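Local coordinates for NTF2 fold protein loop-helix-loop design NT-9 (Synthetic construct, PDB 6W90) that is a computationally designed NTF2-fold protein with no known natural function, whose pocket holds a distearoyl-glycerophosphoethanolamine lipid in the crystal, at residues R74-Q77 and H82-V85. Sequence-based numbering, arbitrary orientation.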
loop_
_atom_site.group_PDB
_atom_site.type_symbol
_atom_site.label_atom_id
_atom_site.label_comp_id
_atom_site.label_asym_id
_atom_site.label_seq_id
_atom_site.Cartn_x
_atom_site.Cartn_y
_atom_site.Cartn_z
ATOM N N ARG A 74 0.613 11.643 5.809
ATOM C CA ARG A 74 0.255 13.045 5.722
ATOM C C ARG A 74 -1.237 13.310 5.692
ATOM O O ARG A 74 -1.648 14.446 5.974
ATOM C CB ARG A 74 0.838 13.692 4.459
ATOM C CG ARG A 74 2.359 13.882 4.442
ATOM C CD ARG A 74 2.901 14.849 5.494
ATOM N NE ARG A 74 2.306 16.178 5.357
ATOM C CZ ARG A 74 2.786 17.156 4.592
ATOM N NH1 ARG A 74 3.892 16.976 3.884
ATOM N NH2 ARG A 74 2.154 18.322 4.539
ATOM N N LYS A 75 -2.038 12.317 5.311
ATOM C CA LYS A 75 -3.482 12.484 5.222
ATOM C C LYS A 75 -4.154 11.133 5.409
ATOM O O LYS A 75 -3.756 10.144 4.798
ATOM C CB LYS A 75 -3.861 13.092 3.863
ATOM C CG LYS A 75 -5.335 13.239 3.574
ATOM C CD LYS A 75 -5.514 14.178 2.379
ATOM C CE LYS A 75 -6.328 13.549 1.278
ATOM N NZ LYS A 75 -7.803 13.689 1.544
ATOM N N VAL A 76 -5.189 11.103 6.245
ATOM C CA VAL A 76 -6.152 10.007 6.239
ATOM C C VAL A 76 -7.539 10.633 6.197
ATOM O O VAL A 76 -7.844 11.513 7.004
ATOM C CB VAL A 76 -6.019 9.073 7.458
ATOM C CG1 VAL A 76 -7.116 7.984 7.407
ATOM C CG2 VAL A 76 -4.633 8.423 7.542
ATOM N N GLN A 77 -8.385 10.191 5.258
ATOM C CA GLN A 77 -9.775 10.634 5.146
ATOM C C GLN A 77 -10.674 9.422 4.972
ATOM O O GLN A 77 -10.476 8.649 4.026
ATOM C CB GLN A 77 -9.944 11.568 3.941
ATOM C CG GLN A 77 -11.385 12.020 3.657
ATOM C CD GLN A 77 -11.789 13.168 4.533
ATOM O OE1 GLN A 77 -11.114 13.466 5.523
ATOM N NE2 GLN A 77 -12.890 13.824 4.189
ATOM N N HIS A 82 -14.877 3.710 2.532
ATOM C CA HIS A 82 -13.935 4.274 1.570
ATOM C C HIS A 82 -12.894 5.096 2.306
ATOM O O HIS A 82 -13.232 6.041 3.022
ATOM C CB HIS A 82 -14.674 5.176 0.581
ATOM C CG HIS A 82 -13.877 5.493 -0.641
ATOM N ND1 HIS A 82 -13.667 4.557 -1.622
ATOM C CD2 HIS A 82 -13.240 6.619 -1.044
ATOM C CE1 HIS A 82 -12.933 5.087 -2.587
ATOM N NE2 HIS A 82 -12.649 6.336 -2.253
ATOM N N VAL A 83 -11.635 4.766 2.112
ATOM C CA VAL A 83 -10.543 5.381 2.851
ATOM C C VAL A 83 -9.544 5.953 1.868
ATOM O O VAL A 83 -9.213 5.290 0.885
ATOM C CB VAL A 83 -9.841 4.342 3.742
ATOM C CG1 VAL A 83 -8.653 5.004 4.517
ATOM C CG2 VAL A 83 -10.845 3.654 4.661
ATOM N N ARG A 84 -9.033 7.141 2.162
ATOM C CA ARG A 84 -7.926 7.722 1.411
ATOM C C ARG A 84 -6.739 7.910 2.342
ATOM O O ARG A 84 -6.908 8.441 3.443
ATOM C CB ARG A 84 -8.304 9.063 0.799
ATOM C CG ARG A 84 -7.181 9.585 -0.090
ATOM C CD ARG A 84 -7.591 10.845 -0.824
ATOM N NE ARG A 84 -8.758 10.539 -1.643
ATOM C CZ ARG A 84 -8.711 10.188 -2.924
ATOM N NH1 ARG A 84 -7.560 10.146 -3.585
ATOM N NH2 ARG A 84 -9.840 9.940 -3.563
ATOM N N VAL A 85 -5.555 7.476 1.905
ATOM C CA VAL A 85 -4.324 7.596 2.682
ATOM C C VAL A 85 -3.249 8.216 1.802
ATOM O O VAL A 85 -3.046 7.764 0.680
ATOM C CB VAL A 85 -3.869 6.222 3.190
ATOM C CG1 VAL A 85 -2.541 6.306 3.957
ATOM C CG2 VAL A 85 -4.942 5.674 4.105
#
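Gln77 and Arg84 form a hydrogen-bonded pair in the antiparallel beta hairpin made by strands 70-79 and 82-91, at the margin of the curved NTF2-type sheet. Gln77 N donates to Arg84 O (2.9 Å) and Arg84 N to Gln77 O (2.8 Å). Both bonds are nearly straight, with N-H...O angles of 164° and 166°. Each acceptor also receives a CA-H...O contact: Val76 CA stands 3.3 Å from Arg84 O, and Val83 CA 3.5 Å from Gln77 O. The adjacent pair, Val76 and Val85, is non-hydrogen-bonded and lies on the apolar face. There Val76 CG2 meets Val85 CG2 at 4.4 Å, while Val76 CG1, anti to the backbone N (chi1 177°), reaches diagonally to Val83 CG1, also at 4.4 Å.

On the face of Gln77 and Arg84, the Lys75 chain extends from CB and then bends at chi3 and chi4, which brings its CE and NZ over Arg84 CD; Lys75 CE comes to 3.7 Å from Arg84 CD. The cationic Lys75 NZ and Arg84 NE are 4.6 Å apart, a proximity that the salt bridges from the Arg84 guanidinium to Glu99 and Glu101 probably ease. Just before this pairing, Arg74 and Lys75 both face Glu86 in a classic beta bulge. Val76, Val83 and Val85 pack on Ile9 of helix 6-22, and Val85 also borders the bound lipid. Strand 82-91 continues the sheet into strand 94-105, whereas strand 70-79 is its outermost strand on this side.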